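Long-range contacts in DNA methyltransferase (Nicotiana tabacum, PDB 4ONQ), which probably methylates carbon 5 of cytosine in DNA with S-adenosylmethionine as methyl donor, through the catalytic domain described here: residues Glu66-Lys71 with Arg80-Asn85; Arg100-Ala105 with Thr120-Leu125; Pro114-Arg119 with Lys155-Gln160; Arg137-Val142 with Arg171-Pro176. The protein carries 5 engineered substitutions. All coordinates share one frame; numbering follows the deposited sequence.

Contact 1: Glu66-Lys71 with Arg80-Asn85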
# COMPACT_ATOMS: atom_id res chain seq x y z
N GLU A 66 2.53 6.18 12.82
CA GLU A 66 1.29 5.49 13.13
C GLU A 66 1.40 4.10 12.54
O GLU A 66 1.44 3.94 11.32
CB GLU A 66 0.10 6.25 12.55
CG GLU A 66 -1.22 5.51 12.68
CD GLU A 66 -2.42 6.29 12.15
OE1 GLU A 66 -2.22 7.22 11.33
OE2 GLU A 66 -3.56 5.98 12.55
N PHE A 67 1.48 3.10 13.41
CA PHE A 67 1.64 1.73 12.97
C PHE A 67 0.29 1.07 12.76
O PHE A 67 -0.56 1.07 13.65
CB PHE A 67 2.45 0.93 13.99
CG PHE A 67 3.88 1.38 14.12
CD1 PHE A 67 4.79 1.15 13.09
CD2 PHE A 67 4.31 2.02 15.26
CE1 PHE A 67 6.10 1.56 13.21
CE2 PHE A 67 5.62 2.44 15.39
CZ PHE A 67 6.52 2.21 14.36
N VAL A 68 0.09 0.52 11.57
CA VAL A 68 -1.15 -0.17 11.25
C VAL A 68 -0.94 -1.38 10.34
O VAL A 68 -0.08 -1.38 9.44
CB VAL A 68 -2.25 0.82 10.73
CG1 VAL A 68 -1.63 2.08 10.18
CG2 VAL A 68 -3.17 0.16 9.71
N ASP A 69 -1.70 -2.43 10.63
CA ASP A 69 -1.66 -3.67 9.89
C ASP A 69 -2.85 -3.67 8.94
O ASP A 69 -3.99 -3.45 9.36
CB ASP A 69 -1.75 -4.86 10.86
CG ASP A 69 -1.39 -6.18 10.21
OD1 ASP A 69 -1.69 -6.37 9.01
OD2 ASP A 69 -0.81 -7.03 10.91
N SER A 70 -2.59 -3.92 7.66
CA SER A 70 -3.65 -3.84 6.66
C SER A 70 -4.63 -5.00 6.76
O SER A 70 -5.59 -5.07 6.00
CB SER A 70 -3.07 -3.75 5.25
OG SER A 70 -2.47 -2.49 5.05
N LYS A 71 -4.43 -5.85 7.73
CA LYS A 71 -5.32 -6.95 7.92
C LYS A 71 -6.62 -6.49 8.44
O LYS A 71 -7.58 -7.19 8.43
CB LYS A 71 -4.71 -7.91 8.89
CG LYS A 71 -4.93 -7.59 10.32
CD LYS A 71 -4.14 -8.51 11.16
CE LYS A 71 -4.45 -8.42 12.61
NZ LYS A 71 -3.60 -9.33 13.37
N ARG A 80 2.88 -1.65 8.61
CA ARG A 80 3.55 -0.49 8.16
C ARG A 80 3.51 0.59 9.20
O ARG A 80 2.68 0.62 10.07
CB ARG A 80 2.95 -0.02 6.82
CG ARG A 80 3.16 -0.97 5.65
CD ARG A 80 4.53 -0.74 5.06
NE ARG A 80 4.88 -1.67 4.02
CZ ARG A 80 5.12 -2.95 4.22
NH1 ARG A 80 5.43 -3.73 3.21
NH2 ARG A 80 5.08 -3.45 5.42
N GLY A 81 4.47 1.47 9.10
CA GLY A 81 4.50 2.70 9.87
C GLY A 81 4.31 3.89 8.94
O GLY A 81 5.02 4.03 7.93
N TYR A 82 3.34 4.74 9.27
CA TYR A 82 3.05 5.93 8.46
C TYR A 82 3.34 7.21 9.24
O TYR A 82 2.74 7.46 10.28
CB TYR A 82 1.59 5.93 8.01
CG TYR A 82 1.16 4.68 7.28
CD1 TYR A 82 1.22 4.60 5.89
CD2 TYR A 82 0.70 3.57 7.98
CE1 TYR A 82 0.81 3.46 5.22
CE2 TYR A 82 0.30 2.43 7.32
CZ TYR A 82 0.36 2.37 5.94
OH TYR A 82 -0.04 1.22 5.30
N ILE A 83 4.27 8.01 8.73
CA ILE A 83 4.54 9.31 9.32
C ILE A 83 3.77 10.36 8.53
O ILE A 83 3.96 10.48 7.33
CB ILE A 83 6.03 9.67 9.22
CG1 ILE A 83 6.89 8.56 9.83
CG2 ILE A 83 6.30 11.02 9.89
CD1 ILE A 83 7.19 8.75 11.29
N HIS A 84 2.90 11.11 9.20
CA HIS A 84 2.12 12.12 8.50
C HIS A 84 1.70 13.28 9.39
O HIS A 84 1.84 13.22 10.61
CB HIS A 84 0.89 11.47 7.85
CG HIS A 84 -0.01 10.78 8.81
ND1 HIS A 84 -1.06 11.42 9.44
CD2 HIS A 84 -0.03 9.50 9.27
CE1 HIS A 84 -1.69 10.57 10.23
NE2 HIS A 84 -1.08 9.40 10.15
N ASN A 85 1.18 14.33 8.77
CA ASN A 85 0.70 15.50 9.50
C ASN A 85 -0.78 15.78 9.20
O ASN A 85 -1.23 16.92 9.24
CB ASN A 85 1.56 16.73 9.17
CG ASN A 85 1.49 17.12 7.70
OD1 ASN A 85 0.93 16.40 6.87
ND2 ASN A 85 2.07 18.27 7.37

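Contact 2: Arg100-Ala105 with Thr120-Leu125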
# COMPACT_ATOMS: atom_id res chain seq x y z
N ARG A 100 -12.45 -9.72 4.41
CA ARG A 100 -11.32 -9.77 5.33
C ARG A 100 -10.84 -11.18 5.64
O ARG A 100 -9.88 -11.36 6.38
CB ARG A 100 -11.62 -8.97 6.60
CG ARG A 100 -11.53 -7.45 6.39
CD ARG A 100 -11.95 -6.66 7.61
NE ARG A 100 -10.96 -6.68 8.68
CZ ARG A 100 -11.07 -7.41 9.79
NH1 ARG A 100 -12.14 -8.17 9.98
NH2 ARG A 100 -10.12 -7.37 10.71
N THR A 101 -11.49 -12.19 5.08
CA THR A 101 -10.97 -13.54 5.18
C THR A 101 -10.63 -14.08 3.80
O THR A 101 -11.22 -13.66 2.80
CB THR A 101 -11.95 -14.51 5.86
OG1 THR A 101 -13.20 -14.50 5.16
CG2 THR A 101 -12.18 -14.12 7.31
N ILE A 102 -9.68 -15.00 3.77
CA ILE A 102 -9.29 -15.68 2.54
C ILE A 102 -10.51 -16.25 1.83
O ILE A 102 -10.70 -16.07 0.63
CB ILE A 102 -8.31 -16.84 2.83
CG1 ILE A 102 -6.97 -16.28 3.31
CG2 ILE A 102 -8.12 -17.70 1.59
CD1 ILE A 102 -6.12 -17.28 4.04
N HIS A 103 -11.36 -16.90 2.58
CA HIS A 103 -12.55 -17.46 2.04
C HIS A 103 -13.50 -16.49 1.47
O HIS A 103 -14.17 -16.82 0.52
CB HIS A 103 -13.25 -18.30 3.06
CG HIS A 103 -12.57 -19.58 3.35
ND1 HIS A 103 -12.79 -20.26 4.46
CD2 HIS A 103 -11.65 -20.30 2.63
CE1 HIS A 103 -12.05 -21.35 4.46
NE2 HIS A 103 -11.36 -21.37 3.33
N GLU A 104 -13.67 -15.32 2.08
CA GLU A 104 -14.48 -14.30 1.45
C GLU A 104 -13.87 -13.74 0.18
O GLU A 104 -14.55 -13.57 -0.79
CB GLU A 104 -14.90 -13.17 2.40
CG GLU A 104 -14.86 -13.47 3.90
CD GLU A 104 -15.56 -12.44 4.75
OE1 GLU A 104 -16.71 -12.66 5.12
OE2 GLU A 104 -14.96 -11.42 5.09
N ALA A 105 -12.58 -13.45 0.22
CA ALA A 105 -11.89 -12.88 -0.92
C ALA A 105 -11.75 -13.79 -2.12
O ALA A 105 -11.88 -13.37 -3.22
CB ALA A 105 -10.56 -12.28 -0.51
N THR A 120 -7.00 -17.81 7.95
CA THR A 120 -8.13 -17.06 7.40
C THR A 120 -7.60 -15.74 6.88
O THR A 120 -8.33 -14.92 6.33
CB THR A 120 -9.22 -16.82 8.46
OG1 THR A 120 -8.65 -16.12 9.57
CG2 THR A 120 -9.79 -18.14 8.94
N LYS A 121 -6.29 -15.56 7.05
CA LYS A 121 -5.62 -14.33 6.68
C LYS A 121 -4.31 -14.68 6.00
O LYS A 121 -3.59 -15.58 6.45
CB LYS A 121 -5.33 -13.51 7.93
CG LYS A 121 -5.67 -12.04 7.81
CD LYS A 121 -7.13 -11.78 8.14
CE LYS A 121 -7.45 -10.31 7.99
NZ LYS A 121 -8.88 -10.03 8.20
N LEU A 122 -3.99 -13.98 4.92
CA LEU A 122 -2.72 -14.18 4.24
C LEU A 122 -1.63 -13.34 4.90
O LEU A 122 -1.91 -12.36 5.58
CB LEU A 122 -2.85 -13.80 2.76
CG LEU A 122 -3.74 -14.70 1.91
CD1 LEU A 122 -4.33 -13.94 0.73
CD2 LEU A 122 -2.95 -15.90 1.42
N ASN A 123 -0.38 -13.74 4.69
CA ASN A 123 0.76 -12.95 5.14
C ASN A 123 1.01 -11.77 4.21
O ASN A 123 0.27 -11.57 3.25
CB ASN A 123 2.01 -13.82 5.25
CG ASN A 123 1.93 -14.81 6.39
OD1 ASN A 123 0.91 -14.90 7.07
ND2 ASN A 123 3.00 -15.57 6.59
N CYS A 124 2.04 -10.97 4.51
CA CYS A 124 2.39 -9.82 3.68
C CYS A 124 2.61 -10.27 2.24
O CYS A 124 3.29 -11.26 1.98
CB CYS A 124 3.65 -9.13 4.22
SG CYS A 124 4.03 -7.53 3.45
N LEU A 125 2.00 -9.55 1.30
CA LEU A 125 2.12 -9.91 -0.11
C LEU A 125 3.47 -9.46 -0.66
O LEU A 125 3.79 -8.28 -0.61
CB LEU A 125 1.00 -9.26 -0.92
CG LEU A 125 -0.43 -9.54 -0.44
CD1 LEU A 125 -1.42 -8.69 -1.23
CD2 LEU A 125 -0.76 -11.02 -0.57

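Contact 3: Pro114-Arg119 with Lys155-Gln160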
# COMPACT_ATOMS: atom_id res chain seq x y z
N PRO A 114 -8.50 -27.34 3.34
CA PRO A 114 -8.53 -28.42 4.33
C PRO A 114 -8.87 -27.87 5.71
O PRO A 114 -8.45 -26.76 6.06
CB PRO A 114 -7.09 -28.94 4.33
CG PRO A 114 -6.47 -28.42 3.07
CD PRO A 114 -7.15 -27.12 2.80
N SER A 115 -9.62 -28.64 6.50
CA SER A 115 -9.98 -28.23 7.85
C SER A 115 -8.74 -27.99 8.73
O SER A 115 -8.79 -27.22 9.69
CB SER A 115 -10.89 -29.27 8.50
OG SER A 115 -10.26 -30.54 8.53
N TRP A 116 -7.64 -28.64 8.39
CA TRP A 116 -6.42 -28.53 9.19
C TRP A 116 -5.55 -27.33 8.82
O TRP A 116 -4.50 -27.11 9.42
CB TRP A 116 -5.61 -29.83 9.13
CG TRP A 116 -5.30 -30.30 7.74
CD1 TRP A 116 -6.04 -31.16 6.99
CD2 TRP A 116 -4.16 -29.95 6.94
NE1 TRP A 116 -5.44 -31.36 5.77
CE2 TRP A 116 -4.29 -30.63 5.71
CE3 TRP A 116 -3.06 -29.12 7.14
CZ2 TRP A 116 -3.34 -30.51 4.70
CZ3 TRP A 116 -2.12 -29.01 6.13
CH2 TRP A 116 -2.27 -29.70 4.92
N ASP A 117 -5.99 -26.56 7.82
CA ASP A 117 -5.32 -25.31 7.48
C ASP A 117 -6.12 -24.18 8.12
O ASP A 117 -7.18 -23.79 7.63
CB ASP A 117 -5.25 -25.13 5.96
CG ASP A 117 -4.35 -23.97 5.54
OD1 ASP A 117 -4.28 -22.95 6.27
OD2 ASP A 117 -3.71 -24.08 4.47
N PRO A 118 -5.60 -23.65 9.24
CA PRO A 118 -6.36 -22.70 10.07
C PRO A 118 -6.33 -21.27 9.56
O PRO A 118 -7.06 -20.44 10.09
CB PRO A 118 -5.63 -22.78 11.42
CG PRO A 118 -4.22 -23.09 11.05
CD PRO A 118 -4.27 -23.95 9.80
N ARG A 119 -5.52 -20.98 8.55
CA ARG A 119 -5.40 -19.62 8.03
C ARG A 119 -6.74 -19.05 7.56
O ARG A 119 -7.51 -19.72 6.86
CB ARG A 119 -4.42 -19.57 6.87
CG ARG A 119 -2.99 -19.89 7.23
CD ARG A 119 -2.14 -19.89 5.97
NE ARG A 119 -2.58 -20.91 5.03
CZ ARG A 119 -2.32 -20.89 3.73
NH1 ARG A 119 -1.62 -19.88 3.21
NH2 ARG A 119 -2.75 -21.87 2.94
N LYS A 155 2.65 -29.56 9.39
CA LYS A 155 3.50 -28.45 9.76
C LYS A 155 4.38 -28.02 8.59
O LYS A 155 4.52 -26.83 8.32
CB LYS A 155 4.36 -28.78 10.97
CG LYS A 155 5.13 -27.57 11.46
CD LYS A 155 6.23 -27.94 12.43
CE LYS A 155 7.16 -26.75 12.66
NZ LYS A 155 6.41 -25.48 12.86
N PHE A 156 4.97 -28.99 7.90
CA PHE A 156 5.78 -28.67 6.72
C PHE A 156 5.00 -27.86 5.67
O PHE A 156 5.44 -26.77 5.25
CB PHE A 156 6.40 -29.95 6.14
CG PHE A 156 6.80 -29.82 4.70
CD1 PHE A 156 7.95 -29.13 4.35
CD2 PHE A 156 6.03 -30.39 3.70
CE1 PHE A 156 8.32 -29.01 3.02
CE2 PHE A 156 6.40 -30.27 2.37
CZ PHE A 156 7.55 -29.58 2.03
N VAL A 157 3.83 -28.35 5.25
CA VAL A 157 3.07 -27.62 4.24
C VAL A 157 2.51 -26.30 4.74
O VAL A 157 2.46 -25.33 4.00
CB VAL A 157 1.98 -28.47 3.46
CG1 VAL A 157 2.04 -29.92 3.82
CG2 VAL A 157 0.57 -27.89 3.62
N LEU A 158 2.11 -26.23 6.01
CA LEU A 158 1.61 -24.97 6.55
C LEU A 158 2.72 -23.92 6.59
O LEU A 158 2.49 -22.74 6.30
CB LEU A 158 0.97 -25.15 7.92
CG LEU A 158 -0.48 -25.61 7.88
CD1 LEU A 158 -1.01 -25.73 9.29
CD2 LEU A 158 -1.33 -24.64 7.06
N ASP A 159 3.92 -24.34 6.89
CA ASP A 159 5.04 -23.44 6.89
C ASP A 159 5.35 -22.94 5.51
O ASP A 159 5.59 -21.79 5.35
CB ASP A 159 6.31 -24.05 7.52
CG ASP A 159 6.23 -24.21 9.03
OD1 ASP A 159 5.33 -23.68 9.67
OD2 ASP A 159 7.08 -24.89 9.61
N GLN A 160 5.37 -23.83 4.53
CA GLN A 160 5.57 -23.40 3.17
C GLN A 160 4.49 -22.49 2.65
O GLN A 160 4.78 -21.58 1.98
CB GLN A 160 5.78 -24.58 2.24
CG GLN A 160 6.95 -25.46 2.57
CD GLN A 160 8.25 -24.74 2.63
OE1 GLN A 160 8.61 -24.00 1.77
NE2 GLN A 160 8.97 -24.97 3.67

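Contact 4: Arg137-Val142 with Arg171-Pro176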
# COMPACT_ATOMS: atom_id res chain seq x y z
N ARG A 137 6.02 -30.49 -4.53
CA ARG A 137 6.41 -31.09 -3.27
C ARG A 137 5.22 -31.18 -2.32
O ARG A 137 5.03 -32.19 -1.64
CB ARG A 137 7.56 -30.33 -2.60
CG ARG A 137 8.86 -30.27 -3.41
CD ARG A 137 9.20 -31.61 -4.08
NE ARG A 137 9.20 -32.72 -3.14
CZ ARG A 137 9.39 -33.99 -3.48
NH1 ARG A 137 9.60 -34.31 -4.75
NH2 ARG A 137 9.37 -34.94 -2.56
N ILE A 138 4.41 -30.12 -2.29
CA ILE A 138 3.25 -30.07 -1.39
C ILE A 138 2.19 -31.08 -1.82
O ILE A 138 1.65 -31.84 -0.99
CB ILE A 138 2.68 -28.64 -1.30
CG1 ILE A 138 3.68 -27.74 -0.58
CG2 ILE A 138 1.36 -28.63 -0.56
CD1 ILE A 138 3.21 -26.32 -0.43
N ARG A 139 1.90 -31.10 -3.12
CA ARG A 139 1.03 -32.11 -3.70
C ARG A 139 1.44 -33.52 -3.27
O ARG A 139 0.61 -34.26 -2.77
CB ARG A 139 1.02 -32.05 -5.24
CG ARG A 139 0.39 -33.30 -5.86
CD ARG A 139 0.51 -33.36 -7.37
NE ARG A 139 -0.47 -32.51 -8.05
CZ ARG A 139 -1.72 -32.87 -8.32
NH1 ARG A 139 -2.16 -34.07 -7.95
NH2 ARG A 139 -2.54 -32.04 -8.95
N LYS A 140 2.71 -33.88 -3.45
CA LYS A 140 3.15 -35.24 -3.13
C LYS A 140 3.13 -35.51 -1.63
O LYS A 140 2.82 -36.62 -1.19
CB LYS A 140 4.55 -35.51 -3.71
CG LYS A 140 4.56 -35.61 -5.23
CD LYS A 140 5.92 -36.01 -5.76
CE LYS A 140 5.96 -35.99 -7.28
NZ LYS A 140 4.96 -36.91 -7.91
N ALA A 141 3.43 -34.49 -0.84
CA ALA A 141 3.38 -34.61 0.61
C ALA A 141 1.97 -34.91 1.14
O ALA A 141 1.82 -35.65 2.12
CB ALA A 141 3.96 -33.37 1.27
N VAL A 142 0.93 -34.34 0.52
CA VAL A 142 -0.44 -34.57 0.99
C VAL A 142 -1.23 -35.64 0.22
O VAL A 142 -2.26 -36.14 0.69
CB VAL A 142 -1.28 -33.27 1.00
CG1 VAL A 142 -0.62 -32.22 1.87
CG2 VAL A 142 -1.48 -32.77 -0.41
N ARG A 171 -8.16 -30.25 -4.61
CA ARG A 171 -7.68 -31.26 -3.67
C ARG A 171 -6.25 -31.62 -4.03
O ARG A 171 -5.95 -31.93 -5.19
CB ARG A 171 -8.58 -32.49 -3.68
CG ARG A 171 -8.38 -33.41 -2.49
CD ARG A 171 -9.34 -34.58 -2.53
NE ARG A 171 -10.72 -34.15 -2.76
CZ ARG A 171 -11.77 -34.95 -2.69
NH1 ARG A 171 -11.61 -36.24 -2.39
NH2 ARG A 171 -12.99 -34.48 -2.92
N ASN A 172 -5.37 -31.58 -3.02
CA ASN A 172 -3.92 -31.76 -3.20
C ASN A 172 -3.23 -30.66 -4.00
O ASN A 172 -2.05 -30.77 -4.31
CB ASN A 172 -3.59 -33.12 -3.83
CG ASN A 172 -4.12 -34.28 -3.03
OD1 ASN A 172 -4.22 -34.20 -1.81
ND2 ASN A 172 -4.45 -35.37 -3.71
N LYS A 173 -3.96 -29.59 -4.34
CA LYS A 173 -3.39 -28.53 -5.16
C LYS A 173 -3.37 -27.17 -4.48
O LYS A 173 -4.42 -26.55 -4.28
CB LYS A 173 -4.12 -28.42 -6.49
CG LYS A 173 -4.17 -29.72 -7.28
CD LYS A 173 -4.60 -29.47 -8.71
CE LYS A 173 -5.97 -28.81 -8.75
NZ LYS A 173 -6.29 -28.36 -10.13
N VAL A 174 -2.17 -26.71 -4.13
CA VAL A 174 -2.00 -25.33 -3.72
C VAL A 174 -1.38 -24.57 -4.86
O VAL A 174 -0.74 -25.15 -5.75
CB VAL A 174 -1.09 -25.17 -2.48
CG1 VAL A 174 -1.77 -25.71 -1.24
CG2 VAL A 174 0.25 -25.84 -2.72
N ALA A 175 -1.55 -23.25 -4.84
CA ALA A 175 -1.06 -22.40 -5.91
C ALA A 175 -0.67 -21.05 -5.33
O ALA A 175 -1.23 -20.60 -4.34
CB ALA A 175 -2.13 -22.23 -6.97
N PRO A 176 0.31 -20.40 -5.96
CA PRO A 176 0.52 -19.00 -5.58
C PRO A 176 -0.66 -18.15 -6.07
O PRO A 176 -1.38 -18.58 -6.97
CB PRO A 176 1.80 -18.62 -6.32
CG PRO A 176 1.85 -19.56 -7.50
CD PRO A 176 1.21 -20.84 -7.04

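Contact 1: Glu66-Lys71 with Arg80-Asn85
Glu66 and His84 meet at an oblique angle: His84 NE2 donates to Glu66 OE1 over 2.7 Å, with an N-H...O angle of 164°. The oxygen lies in the imidazole plane, although the carboxylate itself is turned 38° from the ring. Glu66 reaches this position by holding CG anti to its backbone N (chi1 173°) and extending its chain beyond. Its OE2 has other partners, a salt bridge to Arg91 and the backbone N of Phe15, so the carboxylate is gripped at both oxygens. An alanine at His84 would probably cost OE1 this in-plane donor and open a gap beside the carboxylate.

On the same face of the sheet, Val68 CG1 packs 3.5 Å from Tyr82 CE2. On the other face Phe67 lays CD1 3.6 Å from Gly81 CA, where a beta-carbon would run into the ring at CE1. Four backbone bonds set this register, among them Glu66 N to Tyr82 O at 2.9 Å and Val68 N to Arg80 O at 3.0 Å.

The resulting beta hairpin forms one edge of the mixed methyltransferase sheet. Strand 79-84 pairs on its other side with strand 39-45, helix 213-220 covers Val68 and Tyr82, and Trp53 of helix 50-59 meets Phe67 edge-to-face.

Contact 2: Arg100-Ala105 with Thr120-Leu125
Ile102 opens the short helix 102-105, and its N-H, one of those a helix start leaves without a partner in the helix, goes instead to the loop 120-125: Ile102 N donates to Thr120 O over 2.9 Å, at an N-H...O angle of 156°. The same oxygen receives a CA-H...O contact from Thr101, the N-cap residue, with Thr101 CA 3.2 Å from Thr120 O.

Beyond its backbone bond, Ile102 lies along the loop: CD1 comes within 3.5 Å of Lys121 N, and CG1 stands 3.9 Å from Leu122 CG. Lys121 starts out away from the helix, but a bend at chi2 (86°) brings its amine back to Arg100. Lys121 NZ donates to Arg100 O; the modelled 2.5 Å is very short, so the exact length is doubtful. The amine also sits 3.7 Å above the centre of the Arg100 guanidinium, a close approach of like charges that Arg100 O and a weak bond from NZ to Lys71 O probably ease.

Outward, Ile102 rests on Trp113. Leu122 makes backbone bonds with Ala75 and Ala77 and packs on Leu185 of helix 179-186, the helix whose Met184 touches Ala105.

Contact 3: Pro114-Arg119 with Lys155-Gln160
Here a type I beta turn from Pro114 to Asp117, running on into an Asx turn at Asp117, packs its side chains against one flank of helix 151-164, with no hydrogen bond across the contact. Leu158 is the helix residue the loop covers most, with Trp116, Asp117 and Pro118 all touching it.

Trp116 meets the helix with the edge of its indole: CH2 lies 3.6 Å from Val157 CG2, which is in the ring plane, and the edge at CZ3 is turned to Leu158 CG. One face of the same ring carries Pro114 CB, displaced toward the rim, so the turn folds onto its own tryptophan. Leu158 and Pro118 approach tip to tip, CD1 to Pro118 CD at 3.7 Å.

Asp117 holds the loop in shape from within. Arg119 grips the carboxylate side-on, NE to Asp117 OD1 at 2.9 Å (N-H...O angle 171°) and NH2 to Asp117 OD2 at 2.9 Å. OD1 also takes Arg119 N, the bond that defines the Asx turn, and OD2 has a further donor in Trp168 NE1 of strand 166-170. An alanine at Asp117 would probably cost Arg119 NE and Trp168 NE1 this acceptor, although Arg119 NH1 keeps Leu166 O, and let the turn shift. Against this carboxylate lies a methyl group, Leu158 CD2, 3.4 Å from Asp117 CG and almost as near to both oxygens.

Contact 4: Arg137-Val142 with Arg171-Pro176
The backbones of helix 132-143 and the turn ahead of strand 173-176 come closest at Arg139 and Asn172, whose CA atoms are 5.0 Å apart, and Arg139 CA directs a CA-H...O contact at Asn172 O over 3.4 Å. Asn172 has left-handed backbone angles (phi 67°, psi 6°), as suits the tight reversal between strands 166-170 and 173-176.

Three side-chain meetings carry the contact. Ile138 and Val174 meet nearly perpendicular, methyl to methyl, CG2 to CG2 at 3.7 Å. One turn later Val142 and Asn172 pass one another running opposite ways, Val142 CG2 coming within 3.4 Å of Asn172 OD1. On the outer flank Arg139 bends at chi3 (-78°) and runs beside Lys173, its NH2 3.3 Å from Lys173 CG, while Asn172 O lies over one face of the guanidinium. The pairing is through the lysine's methylenes: Arg139 NH2 and Lys173 NZ stay 5.4 Å apart. Glu143 takes Arg139 NH1 in a salt bridge, which probably offsets the concentration of positive charge.

Helix 151-164 backs the buried side, with Val157 touching both Ile138 and Val142. Leu166 and Trp168 of strand 166-170, the partner of 173-176 in a two-stranded antiparallel sheet, touch Val174.

How the contacts relate
From the N terminus, contact 1 closes first, a hairpin complete at residue 85 before any other contact opens. Contact 2 then joins 100-105 to 120-125 and encloses the stretch from which contact 3 starts; because 114-119 reaches on to 155-160, contacts 2 and 3 cross. Contacts 3 and 4 cross likewise, since 137-142 falls between the two segments of contact 3 and its partner 171-176 lies beyond them. In space they form a row leading off the edge of the main sheet: contact 1 touches contact 2, contact 2 touches contact 3 through Ile102 and Arg119, and contacts 3 and 4 share the interface of helices 132-143 and 151-164. Contacts 1 and 4 lie about 35 Å apart, centre to centre.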